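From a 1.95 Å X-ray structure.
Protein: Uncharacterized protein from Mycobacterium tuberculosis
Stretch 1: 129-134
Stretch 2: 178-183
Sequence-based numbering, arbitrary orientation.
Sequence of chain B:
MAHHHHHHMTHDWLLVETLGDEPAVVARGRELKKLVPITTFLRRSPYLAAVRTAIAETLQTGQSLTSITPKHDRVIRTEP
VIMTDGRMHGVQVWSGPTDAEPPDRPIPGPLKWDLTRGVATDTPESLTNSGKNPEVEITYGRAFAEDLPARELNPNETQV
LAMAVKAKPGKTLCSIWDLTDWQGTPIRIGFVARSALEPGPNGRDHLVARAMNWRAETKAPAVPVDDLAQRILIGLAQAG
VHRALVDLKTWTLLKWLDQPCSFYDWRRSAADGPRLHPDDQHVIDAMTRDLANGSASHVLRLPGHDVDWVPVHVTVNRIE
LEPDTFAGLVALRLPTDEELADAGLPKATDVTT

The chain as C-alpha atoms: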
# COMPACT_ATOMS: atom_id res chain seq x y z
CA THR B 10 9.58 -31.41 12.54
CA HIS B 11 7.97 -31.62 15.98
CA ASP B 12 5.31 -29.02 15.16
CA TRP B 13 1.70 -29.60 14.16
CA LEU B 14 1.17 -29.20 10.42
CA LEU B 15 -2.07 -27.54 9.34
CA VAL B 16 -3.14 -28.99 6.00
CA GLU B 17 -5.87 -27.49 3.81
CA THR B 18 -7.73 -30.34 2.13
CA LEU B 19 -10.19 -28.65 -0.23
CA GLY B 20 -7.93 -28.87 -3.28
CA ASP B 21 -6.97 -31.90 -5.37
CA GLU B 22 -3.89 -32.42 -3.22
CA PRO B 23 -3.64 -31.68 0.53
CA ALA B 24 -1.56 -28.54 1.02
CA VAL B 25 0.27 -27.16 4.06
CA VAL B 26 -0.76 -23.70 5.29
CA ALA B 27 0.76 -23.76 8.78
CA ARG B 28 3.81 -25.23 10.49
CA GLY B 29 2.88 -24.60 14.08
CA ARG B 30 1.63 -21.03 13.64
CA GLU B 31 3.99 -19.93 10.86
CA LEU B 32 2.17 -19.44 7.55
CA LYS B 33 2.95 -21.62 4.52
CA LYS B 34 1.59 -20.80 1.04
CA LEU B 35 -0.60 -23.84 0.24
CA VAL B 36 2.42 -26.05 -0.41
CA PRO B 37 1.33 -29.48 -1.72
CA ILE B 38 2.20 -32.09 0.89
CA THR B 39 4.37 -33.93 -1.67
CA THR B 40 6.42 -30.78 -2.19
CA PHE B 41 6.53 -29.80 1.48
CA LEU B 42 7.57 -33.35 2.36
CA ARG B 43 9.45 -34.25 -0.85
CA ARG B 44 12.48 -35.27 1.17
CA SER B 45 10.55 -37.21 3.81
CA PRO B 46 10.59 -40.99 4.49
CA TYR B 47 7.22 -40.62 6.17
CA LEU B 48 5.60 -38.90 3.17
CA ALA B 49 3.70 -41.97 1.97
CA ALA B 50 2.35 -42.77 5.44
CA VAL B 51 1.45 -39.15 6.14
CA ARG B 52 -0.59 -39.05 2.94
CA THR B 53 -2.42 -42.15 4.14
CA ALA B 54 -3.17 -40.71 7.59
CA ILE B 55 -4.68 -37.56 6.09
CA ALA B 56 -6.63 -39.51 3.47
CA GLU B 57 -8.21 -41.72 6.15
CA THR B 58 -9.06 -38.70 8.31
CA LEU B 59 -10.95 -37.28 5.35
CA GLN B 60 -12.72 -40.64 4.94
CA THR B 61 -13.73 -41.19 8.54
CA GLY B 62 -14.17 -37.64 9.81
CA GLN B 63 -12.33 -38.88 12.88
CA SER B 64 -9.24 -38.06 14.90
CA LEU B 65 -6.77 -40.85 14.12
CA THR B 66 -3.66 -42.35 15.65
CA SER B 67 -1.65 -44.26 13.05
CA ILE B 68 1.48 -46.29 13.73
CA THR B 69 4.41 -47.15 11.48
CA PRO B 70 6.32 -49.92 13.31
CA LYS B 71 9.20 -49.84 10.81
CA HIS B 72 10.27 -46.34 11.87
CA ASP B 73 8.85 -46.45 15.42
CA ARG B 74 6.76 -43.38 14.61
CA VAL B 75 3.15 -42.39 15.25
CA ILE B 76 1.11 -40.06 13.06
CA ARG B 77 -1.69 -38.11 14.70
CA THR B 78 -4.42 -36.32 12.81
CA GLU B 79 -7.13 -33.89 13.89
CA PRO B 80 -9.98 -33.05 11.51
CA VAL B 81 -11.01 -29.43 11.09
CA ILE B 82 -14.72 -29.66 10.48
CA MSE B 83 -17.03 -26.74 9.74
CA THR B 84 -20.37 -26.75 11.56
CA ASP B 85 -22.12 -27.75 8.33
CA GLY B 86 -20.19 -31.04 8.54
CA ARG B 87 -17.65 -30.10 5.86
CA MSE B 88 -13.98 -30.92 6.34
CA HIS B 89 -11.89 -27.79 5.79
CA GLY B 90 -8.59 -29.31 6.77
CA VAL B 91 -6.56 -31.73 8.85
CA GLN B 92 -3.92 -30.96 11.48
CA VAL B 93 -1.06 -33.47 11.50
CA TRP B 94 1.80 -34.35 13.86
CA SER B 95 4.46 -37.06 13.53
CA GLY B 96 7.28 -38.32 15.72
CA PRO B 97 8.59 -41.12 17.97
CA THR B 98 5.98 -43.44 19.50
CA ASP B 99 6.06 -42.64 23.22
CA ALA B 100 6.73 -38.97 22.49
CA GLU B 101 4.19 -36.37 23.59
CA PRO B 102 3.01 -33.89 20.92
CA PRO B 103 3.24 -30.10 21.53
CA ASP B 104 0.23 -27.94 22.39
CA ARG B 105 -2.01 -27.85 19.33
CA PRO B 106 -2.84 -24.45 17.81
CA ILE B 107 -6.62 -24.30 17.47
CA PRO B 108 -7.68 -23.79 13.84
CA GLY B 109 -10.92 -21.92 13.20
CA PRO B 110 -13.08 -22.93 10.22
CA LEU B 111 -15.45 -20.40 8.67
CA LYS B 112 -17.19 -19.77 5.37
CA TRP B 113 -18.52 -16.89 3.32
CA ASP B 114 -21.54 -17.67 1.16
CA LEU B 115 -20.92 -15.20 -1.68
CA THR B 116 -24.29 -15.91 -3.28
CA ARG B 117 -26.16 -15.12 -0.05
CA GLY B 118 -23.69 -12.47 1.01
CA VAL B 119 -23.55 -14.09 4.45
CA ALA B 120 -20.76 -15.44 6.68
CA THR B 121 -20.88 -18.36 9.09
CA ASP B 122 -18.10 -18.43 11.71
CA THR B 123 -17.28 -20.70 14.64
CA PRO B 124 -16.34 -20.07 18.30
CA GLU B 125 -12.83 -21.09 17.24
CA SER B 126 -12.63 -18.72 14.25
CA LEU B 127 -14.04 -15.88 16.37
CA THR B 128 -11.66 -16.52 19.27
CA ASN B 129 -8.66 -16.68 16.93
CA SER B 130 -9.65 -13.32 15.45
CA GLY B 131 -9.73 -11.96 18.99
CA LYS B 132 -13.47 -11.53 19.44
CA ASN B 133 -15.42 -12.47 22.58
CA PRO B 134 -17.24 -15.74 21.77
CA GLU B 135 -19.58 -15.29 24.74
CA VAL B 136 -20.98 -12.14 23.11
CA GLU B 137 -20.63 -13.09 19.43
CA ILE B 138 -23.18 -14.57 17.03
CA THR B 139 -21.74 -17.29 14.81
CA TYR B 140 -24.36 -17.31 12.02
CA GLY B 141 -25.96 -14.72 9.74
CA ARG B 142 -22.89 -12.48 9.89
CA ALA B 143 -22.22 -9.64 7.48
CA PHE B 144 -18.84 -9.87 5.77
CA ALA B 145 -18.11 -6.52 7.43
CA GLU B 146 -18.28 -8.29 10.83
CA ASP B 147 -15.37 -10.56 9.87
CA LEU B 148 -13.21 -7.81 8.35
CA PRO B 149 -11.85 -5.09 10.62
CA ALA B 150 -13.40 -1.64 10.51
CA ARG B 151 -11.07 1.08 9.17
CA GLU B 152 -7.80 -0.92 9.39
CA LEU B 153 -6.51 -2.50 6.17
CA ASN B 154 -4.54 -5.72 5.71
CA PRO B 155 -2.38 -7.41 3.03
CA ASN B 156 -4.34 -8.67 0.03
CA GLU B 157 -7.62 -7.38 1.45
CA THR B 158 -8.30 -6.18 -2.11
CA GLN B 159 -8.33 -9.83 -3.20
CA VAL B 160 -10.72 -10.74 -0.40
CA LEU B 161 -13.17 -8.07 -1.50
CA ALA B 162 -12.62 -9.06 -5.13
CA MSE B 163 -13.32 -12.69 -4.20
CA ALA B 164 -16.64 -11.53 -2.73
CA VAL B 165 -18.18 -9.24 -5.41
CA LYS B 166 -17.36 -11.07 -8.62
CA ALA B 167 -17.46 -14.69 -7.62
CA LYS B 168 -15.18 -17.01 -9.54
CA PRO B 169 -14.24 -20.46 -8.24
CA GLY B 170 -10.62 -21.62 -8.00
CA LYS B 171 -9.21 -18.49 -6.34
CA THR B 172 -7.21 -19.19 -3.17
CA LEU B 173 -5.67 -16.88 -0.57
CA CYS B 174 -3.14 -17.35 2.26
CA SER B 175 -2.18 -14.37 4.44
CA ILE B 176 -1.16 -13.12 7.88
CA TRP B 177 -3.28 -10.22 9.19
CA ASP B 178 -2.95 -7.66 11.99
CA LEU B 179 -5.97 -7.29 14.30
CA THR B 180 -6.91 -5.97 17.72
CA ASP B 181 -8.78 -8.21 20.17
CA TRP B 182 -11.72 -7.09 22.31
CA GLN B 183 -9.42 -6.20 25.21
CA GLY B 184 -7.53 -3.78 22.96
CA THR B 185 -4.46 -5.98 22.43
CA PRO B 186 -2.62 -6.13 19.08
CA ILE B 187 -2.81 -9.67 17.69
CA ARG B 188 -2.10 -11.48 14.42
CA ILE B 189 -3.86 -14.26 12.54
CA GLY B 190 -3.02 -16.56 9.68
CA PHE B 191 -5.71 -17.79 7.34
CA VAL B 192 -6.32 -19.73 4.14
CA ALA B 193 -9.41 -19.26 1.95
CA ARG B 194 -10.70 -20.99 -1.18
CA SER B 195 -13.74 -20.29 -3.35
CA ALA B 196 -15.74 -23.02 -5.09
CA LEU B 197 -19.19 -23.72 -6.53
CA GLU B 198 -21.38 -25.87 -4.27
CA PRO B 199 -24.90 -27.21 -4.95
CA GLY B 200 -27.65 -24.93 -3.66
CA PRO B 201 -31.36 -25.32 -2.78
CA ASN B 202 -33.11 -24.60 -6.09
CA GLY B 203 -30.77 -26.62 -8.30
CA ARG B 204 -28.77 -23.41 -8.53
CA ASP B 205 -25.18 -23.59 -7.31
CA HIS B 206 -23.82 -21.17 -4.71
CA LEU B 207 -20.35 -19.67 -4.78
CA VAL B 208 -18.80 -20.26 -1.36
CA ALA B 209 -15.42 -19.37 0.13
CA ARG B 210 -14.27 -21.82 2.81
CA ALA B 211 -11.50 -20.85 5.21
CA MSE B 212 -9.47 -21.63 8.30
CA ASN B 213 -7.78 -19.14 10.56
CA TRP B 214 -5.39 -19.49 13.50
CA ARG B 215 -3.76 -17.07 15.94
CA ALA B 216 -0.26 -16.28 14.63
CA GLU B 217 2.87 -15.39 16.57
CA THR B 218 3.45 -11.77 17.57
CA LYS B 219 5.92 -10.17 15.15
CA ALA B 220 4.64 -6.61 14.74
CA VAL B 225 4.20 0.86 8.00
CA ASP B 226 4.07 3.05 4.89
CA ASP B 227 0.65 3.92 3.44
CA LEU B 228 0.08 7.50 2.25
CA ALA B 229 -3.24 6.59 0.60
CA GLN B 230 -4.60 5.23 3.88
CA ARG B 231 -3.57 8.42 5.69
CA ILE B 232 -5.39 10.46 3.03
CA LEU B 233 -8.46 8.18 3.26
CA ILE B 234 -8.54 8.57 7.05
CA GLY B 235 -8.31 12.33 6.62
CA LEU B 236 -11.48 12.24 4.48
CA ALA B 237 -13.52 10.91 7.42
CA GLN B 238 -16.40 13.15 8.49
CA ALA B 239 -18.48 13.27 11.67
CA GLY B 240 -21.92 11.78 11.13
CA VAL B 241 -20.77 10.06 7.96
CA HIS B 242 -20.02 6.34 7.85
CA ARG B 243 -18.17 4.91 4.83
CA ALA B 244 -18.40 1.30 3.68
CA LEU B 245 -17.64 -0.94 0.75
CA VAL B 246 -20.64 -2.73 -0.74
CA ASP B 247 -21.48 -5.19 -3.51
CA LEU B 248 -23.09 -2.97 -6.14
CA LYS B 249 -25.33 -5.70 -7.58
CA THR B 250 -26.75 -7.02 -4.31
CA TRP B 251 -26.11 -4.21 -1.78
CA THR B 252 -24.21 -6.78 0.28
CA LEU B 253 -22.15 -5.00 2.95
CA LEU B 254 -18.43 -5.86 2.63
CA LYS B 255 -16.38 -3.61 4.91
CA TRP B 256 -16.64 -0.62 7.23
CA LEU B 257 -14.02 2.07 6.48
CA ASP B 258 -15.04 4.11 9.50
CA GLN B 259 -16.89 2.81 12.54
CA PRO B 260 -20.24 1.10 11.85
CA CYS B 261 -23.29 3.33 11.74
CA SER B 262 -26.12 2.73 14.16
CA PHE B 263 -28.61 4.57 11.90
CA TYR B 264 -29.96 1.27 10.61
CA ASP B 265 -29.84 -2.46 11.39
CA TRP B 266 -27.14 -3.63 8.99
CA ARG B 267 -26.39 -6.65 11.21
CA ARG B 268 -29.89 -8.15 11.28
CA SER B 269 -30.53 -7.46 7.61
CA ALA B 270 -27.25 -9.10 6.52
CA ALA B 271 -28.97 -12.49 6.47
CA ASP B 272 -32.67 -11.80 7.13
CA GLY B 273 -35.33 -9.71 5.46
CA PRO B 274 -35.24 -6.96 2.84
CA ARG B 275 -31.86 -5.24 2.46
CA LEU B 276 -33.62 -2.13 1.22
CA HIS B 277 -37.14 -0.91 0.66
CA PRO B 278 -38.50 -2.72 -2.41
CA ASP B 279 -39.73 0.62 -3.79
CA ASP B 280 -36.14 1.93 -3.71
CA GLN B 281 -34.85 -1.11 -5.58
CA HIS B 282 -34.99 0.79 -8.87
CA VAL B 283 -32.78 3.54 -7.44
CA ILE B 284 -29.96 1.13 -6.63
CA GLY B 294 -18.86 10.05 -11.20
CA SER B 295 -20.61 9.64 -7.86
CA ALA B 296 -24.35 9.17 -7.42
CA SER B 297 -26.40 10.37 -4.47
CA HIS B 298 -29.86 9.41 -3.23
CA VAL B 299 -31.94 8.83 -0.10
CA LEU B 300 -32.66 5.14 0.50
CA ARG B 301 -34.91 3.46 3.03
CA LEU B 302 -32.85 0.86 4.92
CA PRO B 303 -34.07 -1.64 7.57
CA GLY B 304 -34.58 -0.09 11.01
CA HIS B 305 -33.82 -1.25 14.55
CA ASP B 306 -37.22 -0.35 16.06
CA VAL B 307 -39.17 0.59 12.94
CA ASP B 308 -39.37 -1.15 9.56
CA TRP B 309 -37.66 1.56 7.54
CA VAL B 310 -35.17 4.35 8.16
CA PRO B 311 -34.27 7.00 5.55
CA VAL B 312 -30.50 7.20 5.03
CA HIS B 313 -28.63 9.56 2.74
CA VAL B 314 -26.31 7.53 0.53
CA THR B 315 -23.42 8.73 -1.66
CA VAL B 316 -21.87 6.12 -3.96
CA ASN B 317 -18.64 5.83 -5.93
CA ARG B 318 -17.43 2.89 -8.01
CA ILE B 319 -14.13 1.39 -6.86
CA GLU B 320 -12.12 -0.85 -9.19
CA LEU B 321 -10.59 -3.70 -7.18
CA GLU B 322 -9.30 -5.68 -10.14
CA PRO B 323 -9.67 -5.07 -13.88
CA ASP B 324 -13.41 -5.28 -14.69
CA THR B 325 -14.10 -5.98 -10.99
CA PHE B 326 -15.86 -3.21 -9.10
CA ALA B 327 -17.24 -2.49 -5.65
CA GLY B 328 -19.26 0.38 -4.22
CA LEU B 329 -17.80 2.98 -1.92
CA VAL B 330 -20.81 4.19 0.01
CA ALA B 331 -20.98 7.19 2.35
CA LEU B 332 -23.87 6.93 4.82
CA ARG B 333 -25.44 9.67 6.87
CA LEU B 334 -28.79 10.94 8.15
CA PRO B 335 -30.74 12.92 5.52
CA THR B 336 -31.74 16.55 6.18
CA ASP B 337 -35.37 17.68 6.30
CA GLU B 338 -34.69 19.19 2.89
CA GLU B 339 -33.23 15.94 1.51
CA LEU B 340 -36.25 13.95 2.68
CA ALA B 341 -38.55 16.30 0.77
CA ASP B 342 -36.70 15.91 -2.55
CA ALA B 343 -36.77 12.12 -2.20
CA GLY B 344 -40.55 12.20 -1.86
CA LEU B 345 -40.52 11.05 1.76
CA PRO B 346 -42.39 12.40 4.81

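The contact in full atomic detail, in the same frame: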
# COMPACT_ATOMS: atom_id res chain seq x y z
N ASN B 129 -9.92 -16.93 17.63
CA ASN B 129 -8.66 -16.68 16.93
C ASN B 129 -8.57 -15.23 16.45
O ASN B 129 -7.52 -14.60 16.57
CB ASN B 129 -8.51 -17.65 15.74
CG ASN B 129 -8.23 -19.08 16.19
OD1 ASN B 129 -7.91 -19.32 17.35
ND2 ASN B 129 -8.33 -20.03 15.27
N SER B 130 -9.68 -14.69 15.96
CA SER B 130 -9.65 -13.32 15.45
C SER B 130 -9.84 -12.32 16.59
O SER B 130 -9.99 -11.13 16.37
CB SER B 130 -10.71 -13.13 14.36
OG SER B 130 -12.02 -13.27 14.86
N GLY B 131 -9.79 -12.82 17.82
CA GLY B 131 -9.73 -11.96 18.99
C GLY B 131 -11.05 -11.42 19.49
O GLY B 131 -11.08 -10.52 20.33
N LYS B 132 -12.15 -11.98 19.00
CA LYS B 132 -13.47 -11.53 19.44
C LYS B 132 -13.95 -12.36 20.64
O LYS B 132 -13.43 -13.44 20.91
CB LYS B 132 -14.45 -11.60 18.28
CG LYS B 132 -13.95 -10.82 17.07
CD LYS B 132 -14.98 -10.73 15.98
CE LYS B 132 -14.88 -9.39 15.25
NZ LYS B 132 -14.18 -9.52 13.95
N ASN B 133 -14.93 -11.82 21.36
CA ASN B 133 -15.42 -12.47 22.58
C ASN B 133 -16.58 -13.42 22.29
O ASN B 133 -17.72 -12.99 22.13
CB ASN B 133 -15.86 -11.41 23.60
CG ASN B 133 -16.04 -11.97 24.99
OD1 ASN B 133 -16.01 -13.19 25.20
ND2 ASN B 133 -16.23 -11.09 25.96
N PRO B 134 -16.29 -14.73 22.24
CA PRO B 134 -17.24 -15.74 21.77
C PRO B 134 -18.52 -15.78 22.60
O PRO B 134 -19.57 -16.19 22.10
CB PRO B 134 -16.46 -17.05 21.91
CG PRO B 134 -15.06 -16.66 22.18
CD PRO B 134 -15.10 -15.34 22.85
N ASP B 178 -2.99 -8.35 10.70
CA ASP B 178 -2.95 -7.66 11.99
C ASP B 178 -4.35 -7.28 12.48
O ASP B 178 -5.12 -6.66 11.74
CB ASP B 178 -2.10 -6.40 11.89
CG ASP B 178 -0.64 -6.70 11.65
OD1 ASP B 178 0.04 -7.12 12.60
OD2 ASP B 178 -0.17 -6.52 10.50
N LEU B 179 -4.67 -7.64 13.71
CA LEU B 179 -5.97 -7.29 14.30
C LEU B 179 -5.80 -6.75 15.71
O LEU B 179 -4.70 -6.72 16.26
CB LEU B 179 -6.89 -8.51 14.33
CG LEU B 179 -7.10 -9.39 13.10
CD1 LEU B 179 -7.99 -10.59 13.47
CD2 LEU B 179 -7.72 -8.61 11.96
N THR B 180 -6.91 -6.33 16.31
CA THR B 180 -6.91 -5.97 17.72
C THR B 180 -8.04 -6.72 18.43
O THR B 180 -9.20 -6.66 17.99
CB THR B 180 -7.05 -4.45 17.91
OG1 THR B 180 -5.83 -3.81 17.51
CG2 THR B 180 -7.33 -4.12 19.36
N ASP B 181 -7.73 -7.44 19.50
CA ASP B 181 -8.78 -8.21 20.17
C ASP B 181 -9.72 -7.29 20.95
O ASP B 181 -9.56 -6.07 20.93
CB ASP B 181 -8.19 -9.30 21.08
CG ASP B 181 -7.40 -8.74 22.27
OD1 ASP B 181 -7.47 -7.53 22.56
OD2 ASP B 181 -6.71 -9.55 22.93
N TRP B 182 -10.68 -7.88 21.65
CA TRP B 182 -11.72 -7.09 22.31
C TRP B 182 -11.22 -6.41 23.58
O TRP B 182 -11.89 -5.54 24.13
CB TRP B 182 -12.93 -7.96 22.62
CG TRP B 182 -12.65 -9.11 23.55
CD1 TRP B 182 -12.23 -10.35 23.20
CD2 TRP B 182 -12.80 -9.12 24.97
NE1 TRP B 182 -12.09 -11.14 24.31
CE2 TRP B 182 -12.44 -10.41 25.42
CE3 TRP B 182 -13.20 -8.17 25.91
CZ2 TRP B 182 -12.46 -10.76 26.76
CZ3 TRP B 182 -13.22 -8.52 27.25
CH2 TRP B 182 -12.86 -9.81 27.67
N GLN B 183 -10.05 -6.83 24.05
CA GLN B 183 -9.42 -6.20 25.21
C GLN B 183 -8.52 -5.04 24.78
O GLN B 183 -8.01 -4.31 25.62
CB GLN B 183 -8.61 -7.22 26.00
CG GLN B 183 -9.45 -8.34 26.59
CD GLN B 183 -8.60 -9.49 27.11
OE1 GLN B 183 -7.46 -9.68 26.67
NE2 GLN B 183 -9.14 -10.24 28.06
O HOH W 1 -10.93 -8.52 16.53

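How do the two backbones lie against each other? They run in nearly the same direction, about 5° apart, and their nearest CA atoms, Gly131 CA and Asp181 CA, are 4.0 Å apart. Stretch 2 leaves its strand after Thr180, while stretch 1 begins at the end of a helix, with Ser130 the first residue to abandon helical geometry.

What does Ser130 contribute? Its CB packs 3.8 Å from Leu179 CD1, an apolar touch at the start of the contact. Its carbonyl has a polar role: one water donates to both Ser130 O (2.8 Å) and Thr180 O (2.9 Å), joining two acceptors that could not bond to each other.

Why does glycine suit the place of Gly131? The phi of Gly131, 84°, favours glycine, and an ideal CB on Gly131 would lie 2.9 Å from Asp181 CB, a clash. Here Trp182 N donates a hydrogen bond to Gly131 O, at 3.0 Å. Gly131 O also lies at the edge of the Trp182 ring.

What else meets the Trp182 ring? Lys132 meets it through its backbone, Lys132 C lying 3.7 Å from Trp182 CD1; the CA-to-CB bond of Lys132 points away from stretch 2, and its NZ is hydrogen-bonded elsewhere in the structure. The CA-to-CB bond of Asn133 points toward stretch 2, and Asn133 CB lies over one face of the indole, 3.8 Å from the centroid of the Trp182 five-membered ring, a CH-pi contact almost along the ring normal.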